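PDB 3QVA: transthyretin-like protein from Klebsiella pneumoniae subsp. pneumoniae, which probably catalyses the hydrolysis of 5-hydroxyisourate to 2-oxo-4-hydroxy-4-carboxy-5-ureidoimidazoline, a step of purine metabolism, and works as a homotetramer. Local coordinates for residues V28-S33 / Y63-E68; T83-D88 / G108-Y113. All blocks are in the same frame, centred on the assembly; numbering follows the deposited sequence.

One contact lies within a sheet of the transthyretin-like beta sandwich, the other between its two sheets. Interaction 1 joins strands 29-34 and 62-67, the inner pair of the four-stranded antiparallel sheet; interaction 2, later along the chain, packs strand 82-90, outermost in that sheet within the chain, against strand 109-113 of the opposing mixed sheet. Their centres lie about 10 Å apart, and strands 62-67 and 82-90 are neighbours, with probable backbone hydrogen bonds between A67 and A85 and between L65 and I87. No other chain touches interaction 1, whereas the strands of interaction 2 both pair with a second subunit, so that each sheet of the sandwich runs on across the interface.

Interaction 1. Residues V28-S33 / Y63-E68; sequences VTVSLS and YCLTAE
V28-S33 and Y63-E68 form an antiparallel beta ladder at the middle of the four-stranded sheet of the transthyretin-like sandwich. Their strand axes run at 166° to each other. S31 with T66 and S33 with C64 are hydrogen-bonded pairs, each closed by two backbone bonds; V30 with A67 and L32 with L65 are the non-hydrogen-bonded pairs between and beside them. At the end of the ladder E68 N donates to T29 O at 2.8 Å, just where E68 takes the N-cap position of helix 69-75.

One face is apolar. L65 turns its CD2 across the ladder to V30 CG1 at 3.8 Å, the two side chains crossing at a slant, and the same methyl lies near L32 CB. Toward one end L32 CD1 meets Y63 CD2 at 3.9 Å; toward the other A67 CB faces V30 CG2.

The other face is polar and hydrated. S31 OG and S33 OG both stand between their own backbone N and carbonyl carbon, chi1 near 67°, which sets S31 OG against T66 CB and S33 OG against C64 CB, the latter pair at 3.5 Å. One water donates to S31 O and to C64 O and also bonds T66 OG1, tying the strands together over the backbone. Another accepts from S31 OG at 2.7 Å and donates to T66 O and to E68 OE2; the other carboxylate oxygen, E68 OE1, forms a salt bridge with R84.

V30 and L65 pack on F53, and V28, V30 and A67 on I16 of strand 12-18 in the facing sheet. Strands 37-43 and 82-90 flank the pair within its own sheet.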
loop_
_atom_site.group_PDB
_atom_site.type_symbol
_atom_site.label_atom_id
_atom_site.label_comp_id
_atom_site.label_asym_id
_atom_site.label_seq_id
_atom_site.Cartn_x
_atom_site.Cartn_y
_atom_site.Cartn_z
ATOM N N VAL A 28 -5.340 -2.314 -19.293
ATOM C CA VAL A 28 -4.114 -2.963 -18.819
ATOM C C VAL A 28 -4.192 -4.433 -19.190
ATOM O O VAL A 28 -5.186 -5.103 -18.878
ATOM C CB VAL A 28 -3.942 -2.858 -17.280
ATOM C CG1 VAL A 28 -2.591 -3.435 -16.849
ATOM C CG2 VAL A 28 -4.074 -1.417 -16.817
ATOM N N THR A 29 -3.156 -4.931 -19.859
ATOM C CA THR A 29 -3.062 -6.352 -20.169
ATOM C C THR A 29 -2.589 -7.109 -18.939
ATOM O O THR A 29 -1.634 -6.694 -18.286
ATOM C CB THR A 29 -2.114 -6.615 -21.367
ATOM O OG1 THR A 29 -2.728 -6.105 -22.558
ATOM C CG2 THR A 29 -1.868 -8.105 -21.552
ATOM N N VAL A 30 -3.281 -8.202 -18.624
ATOM C CA VAL A 30 -2.954 -9.053 -17.480
ATOM C C VAL A 30 -2.947 -10.521 -17.903
ATOM O O VAL A 30 -3.945 -11.030 -18.430
ATOM C CB VAL A 30 -3.958 -8.875 -16.306
ATOM C CG1 VAL A 30 -3.462 -9.615 -15.067
ATOM C CG2 VAL A 30 -4.190 -7.400 -15.989
ATOM N N SER A 31 -1.829 -11.202 -17.655
ATOM C CA SER A 31 -1.698 -12.612 -18.008
ATOM C C SER A 31 -1.668 -13.525 -16.789
ATOM O O SER A 31 -1.190 -13.142 -15.720
ATOM C CB SER A 31 -0.455 -12.846 -18.874
ATOM O OG SER A 31 0.738 -12.611 -18.143
ATOM N N LEU A 32 -2.192 -14.735 -16.965
ATOM C CA LEU A 32 -2.127 -15.759 -15.936
ATOM C C LEU A 32 -1.288 -16.914 -16.456
ATOM O O LEU A 32 -1.498 -17.385 -17.575
ATOM C CB LEU A 32 -3.525 -16.268 -15.566
ATOM C CG LEU A 32 -3.586 -17.423 -14.558
ATOM C CD1 LEU A 32 -3.075 -16.985 -13.189
ATOM C CD2 LEU A 32 -5.007 -17.977 -14.453
ATOM N N SER A 33 -0.335 -17.359 -15.646
ATOM C CA SER A 33 0.464 -18.520 -16.002
ATOM C C SER A 33 0.593 -19.502 -14.843
ATOM O O SER A 33 0.394 -19.147 -13.677
ATOM C CB SER A 33 1.842 -18.102 -16.524
ATOM O OG SER A 33 2.625 -17.533 -15.496
ATOM N N TYR A 63 0.495 -20.181 -9.149
ATOM C CA TYR A 63 0.142 -19.322 -10.271
ATOM C C TYR A 63 0.877 -17.993 -10.240
ATOM O O TYR A 63 1.406 -17.575 -9.213
ATOM C CB TYR A 63 -1.361 -19.049 -10.287
ATOM C CG TYR A 63 -2.216 -20.259 -10.563
ATOM C CD1 TYR A 63 -2.684 -21.054 -9.520
ATOM C CD2 TYR A 63 -2.579 -20.595 -11.866
ATOM C CE1 TYR A 63 -3.479 -22.167 -9.763
ATOM C CE2 TYR A 63 -3.379 -21.707 -12.120
ATOM C CZ TYR A 63 -3.824 -22.485 -11.063
ATOM O OH TYR A 63 -4.615 -23.584 -11.307
ATOM N N CYS A 64 0.876 -17.332 -11.387
ATOM C CA CYS A 64 1.510 -16.047 -11.545
ATOM C C CYS A 64 0.572 -15.160 -12.353
ATOM O O CYS A 64 0.237 -15.494 -13.493
ATOM C CB CYS A 64 2.837 -16.237 -12.271
ATOM S SG CYS A 64 3.758 -14.746 -12.526
ATOM N N LEU A 65 0.120 -14.059 -11.750
ATOM C CA LEU A 65 -0.655 -13.038 -12.462
ATOM C C LEU A 65 0.249 -11.865 -12.760
ATOM O O LEU A 65 0.848 -11.317 -11.848
ATOM C CB LEU A 65 -1.813 -12.520 -11.608
ATOM C CG LEU A 65 -3.274 -12.915 -11.775
ATOM C CD1 LEU A 65 -4.106 -11.948 -10.931
ATOM C CD2 LEU A 65 -3.748 -12.893 -13.226
ATOM N N THR A 66 0.339 -11.466 -14.024
ATOM C CA THR A 66 1.243 -10.389 -14.398
ATOM C C THR A 66 0.512 -9.264 -15.111
ATOM O O THR A 66 -0.041 -9.466 -16.196
ATOM C CB THR A 66 2.385 -10.906 -15.296
ATOM O OG1 THR A 66 3.064 -11.979 -14.627
ATOM C CG2 THR A 66 3.381 -9.783 -15.609
ATOM N N ALA A 67 0.530 -8.080 -14.503
ATOM C CA ALA A 67 -0.092 -6.901 -15.101
ATOM C C ALA A 67 0.971 -6.076 -15.805
ATOM O O ALA A 67 2.012 -5.767 -15.229
ATOM C CB ALA A 67 -0.812 -6.066 -14.040
ATOM N N GLU A 68 0.717 -5.732 -17.064
ATOM C CA GLU A 68 1.695 -5.003 -17.848
ATOM C C GLU A 68 1.560 -3.508 -17.572
ATOM O O GLU A 68 1.113 -2.728 -18.411
ATOM C CB GLU A 68 1.537 -5.341 -19.334
ATOM C CG GLU A 68 1.863 -6.806 -19.634
ATOM C CD GLU A 68 3.337 -7.122 -19.450
ATOM O OE1 GLU A 68 4.168 -6.261 -19.792
ATOM O OE2 GLU A 68 3.666 -8.230 -18.966
HETATM O O HOH W 1 -0.805 -3.096 -20.414
HETATM O O HOH W 2 1.569 -14.222 -15.624
HETATM O O HOH W 3 1.613 -10.173 -18.901
#

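Interaction 2. Residues T83-D88 / G108-Y113; sequences TRAQID and GGWSTY
W110 and T112 of strand 109-113 reach across the core of the transthyretin-like beta sandwich to A85 and I87 of strand 82-90 in the facing sheet. The two strands run nearly parallel, at 20°, with axes 8.8 Å apart, and side chains rather than backbone bonds bridge the distance.

The aromatic contact is a CH-pi interaction. A85 CB sits over the six-membered ring of W110, 3.5 Å from its centroid and only 6° off the ring normal, so the methyl presses squarely on the middle of one face. At the rim, close to the ring plane, Q86 O approaches W110 CH2 at 3.5 Å and I87 CG1 approaches W110 CZ3 at 4.2 Å. F82 of the same chain and W110 of a second subunit each meet this indole edge-to-face.

A water serves the polar side of the indole: it accepts from W110 NE1 at 2.9 Å and lies 2.7 Å from R84 O, to which it donates.

Both strands extend into antiparallel ladders with that second subunit, and across the interface D88 forms a salt bridge with R84 of the second subunit; the contact therefore lies beside a dimer interface of the tetramer.

The remaining contact sets a methyl against a hydroxyl, and it is tight. I87 and T112 approach tip to tip beside F103, which packs on I87. T112 OG1 is anti to its backbone N, chi1 -171°, and hydrogen-bonds P102 O on strand 99-106, while I87 CD1 lies just 3.1 Å from that same OG1 and 3.6 Å from T112 CB.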
loop_
_atom_site.group_PDB
_atom_site.type_symbol
_atom_site.label_atom_id
_atom_site.label_comp_id
_atom_site.label_asym_id
_atom_site.label_seq_id
_atom_site.Cartn_x
_atom_site.Cartn_y
_atom_site.Cartn_z
ATOM N N THR A 83 8.602 -2.030 -14.449
ATOM C CA THR A 83 8.317 -2.466 -15.822
ATOM C C THR A 83 7.013 -3.260 -15.959
ATOM O O THR A 83 6.370 -3.226 -17.007
ATOM C CB THR A 83 9.475 -3.292 -16.404
ATOM O OG1 THR A 83 9.716 -4.427 -15.568
ATOM C CG2 THR A 83 10.738 -2.452 -16.481
ATOM N N ARG A 84 6.655 -3.987 -14.902
ATOM C CA ARG A 84 5.411 -4.748 -14.841
ATOM C C ARG A 84 5.162 -5.094 -13.382
ATOM O O ARG A 84 6.009 -4.816 -12.528
ATOM C CB ARG A 84 5.469 -6.018 -15.710
ATOM C CG ARG A 84 6.727 -6.864 -15.559
ATOM C CD ARG A 84 6.777 -7.965 -16.614
ATOM N NE ARG A 84 6.506 -7.437 -17.949
ATOM C CZ ARG A 84 7.380 -6.742 -18.671
ATOM N NH1 ARG A 84 7.040 -6.293 -19.874
ATOM N NH2 ARG A 84 8.592 -6.487 -18.190
ATOM N N ALA A 85 4.002 -5.675 -13.104
ATOM C CA ALA A 85 3.632 -6.052 -11.756
ATOM C C ALA A 85 3.254 -7.523 -11.757
ATOM O O ALA A 85 2.226 -7.908 -12.311
ATOM C CB ALA A 85 2.470 -5.181 -11.263
ATOM N N GLN A 86 4.112 -8.340 -11.155
ATOM C CA GLN A 86 3.899 -9.775 -11.091
ATOM C C GLN A 86 3.506 -10.190 -9.676
ATOM O O GLN A 86 4.200 -9.852 -8.709
ATOM C CB GLN A 86 5.164 -10.519 -11.538
ATOM C CG GLN A 86 5.033 -12.028 -11.471
ATOM C CD GLN A 86 6.304 -12.759 -11.881
ATOM O OE1 GLN A 86 6.905 -13.475 -11.075
ATOM N NE2 GLN A 86 6.719 -12.583 -13.132
ATOM N N ILE A 87 2.389 -10.914 -9.569
ATOM C CA ILE A 87 1.964 -11.523 -8.312
ATOM C C ILE A 87 2.156 -13.036 -8.394
ATOM O O ILE A 87 1.736 -13.679 -9.368
ATOM C CB ILE A 87 0.480 -11.243 -8.009
ATOM C CG1 ILE A 87 0.208 -9.741 -7.909
ATOM C CG2 ILE A 87 0.063 -11.943 -6.705
ATOM C CD1 ILE A 87 -1.292 -9.439 -7.860
ATOM N N ASP A 88 2.790 -13.598 -7.373
ATOM C CA ASP A 88 2.998 -15.041 -7.311
ATOM C C ASP A 88 2.219 -15.580 -6.126
ATOM O O ASP A 88 2.450 -15.169 -4.989
ATOM C CB ASP A 88 4.486 -15.340 -7.165
ATOM C CG ASP A 88 5.269 -14.961 -8.396
ATOM O OD1 ASP A 88 5.973 -13.923 -8.362
ATOM O OD2 ASP A 88 5.156 -15.695 -9.406
ATOM N N GLY A 108 5.177 5.409 -9.227
ATOM C CA GLY A 108 6.219 5.266 -8.217
ATOM C C GLY A 108 6.031 4.151 -7.205
ATOM O O GLY A 108 6.735 4.109 -6.203
ATOM N N GLY A 109 5.107 3.239 -7.467
ATOM C CA GLY A 109 4.901 2.116 -6.542
ATOM C C GLY A 109 3.640 1.351 -6.833
ATOM O O GLY A 109 2.756 1.827 -7.552
ATOM N N TRP A 110 3.558 0.137 -6.299
ATOM C CA TRP A 110 2.349 -0.644 -6.470
ATOM C C TRP A 110 2.169 -1.631 -5.340
ATOM O O TRP A 110 3.122 -1.941 -4.606
ATOM C CB TRP A 110 2.313 -1.338 -7.844
ATOM C CG TRP A 110 3.318 -2.449 -8.036
ATOM C CD1 TRP A 110 4.618 -2.324 -8.423
ATOM C CD2 TRP A 110 3.076 -3.850 -7.877
ATOM N NE1 TRP A 110 5.209 -3.566 -8.504
ATOM C CE2 TRP A 110 4.283 -4.518 -8.175
ATOM C CE3 TRP A 110 1.953 -4.605 -7.511
ATOM C CZ2 TRP A 110 4.403 -5.912 -8.116
ATOM C CZ3 TRP A 110 2.068 -5.992 -7.457
ATOM C CH2 TRP A 110 3.291 -6.629 -7.755
ATOM N N SER A 111 0.939 -2.106 -5.197
ATOM C CA SER A 111 0.609 -3.066 -4.156
ATOM C C SER A 111 -0.446 -4.074 -4.590
ATOM O O SER A 111 -1.192 -3.874 -5.559
ATOM C CB SER A 111 0.159 -2.343 -2.885
ATOM O OG SER A 111 -1.128 -1.790 -3.035
ATOM N N THR A 112 -0.490 -5.173 -3.857
ATOM C CA THR A 112 -1.542 -6.151 -4.025
ATOM C C THR A 112 -1.978 -6.665 -2.659
ATOM O O THR A 112 -1.295 -6.455 -1.655
ATOM C CB THR A 112 -1.092 -7.314 -4.938
ATOM O OG1 THR A 112 -2.222 -8.135 -5.251
ATOM C CG2 THR A 112 -0.003 -8.160 -4.269
ATOM N N TYR A 113 -3.124 -7.330 -2.634
ATOM C CA TYR A 113 -3.628 -7.943 -1.421
ATOM C C TYR A 113 -4.667 -8.983 -1.806
ATOM O O TYR A 113 -5.116 -9.024 -2.950
ATOM C CB TYR A 113 -4.219 -6.879 -0.470
ATOM C CG TYR A 113 -5.415 -6.122 -1.021
ATOM C CD1 TYR A 113 -6.704 -6.577 -0.788
ATOM C CD2 TYR A 113 -5.255 -4.954 -1.767
ATOM C CE1 TYR A 113 -7.805 -5.906 -1.284
ATOM C CE2 TYR A 113 -6.370 -4.265 -2.274
ATOM C CZ TYR A 113 -7.640 -4.756 -2.014
ATOM O OH TYR A 113 -8.772 -4.119 -2.486
HETATM O O HOH W 4 7.333 -4.594 -10.144
#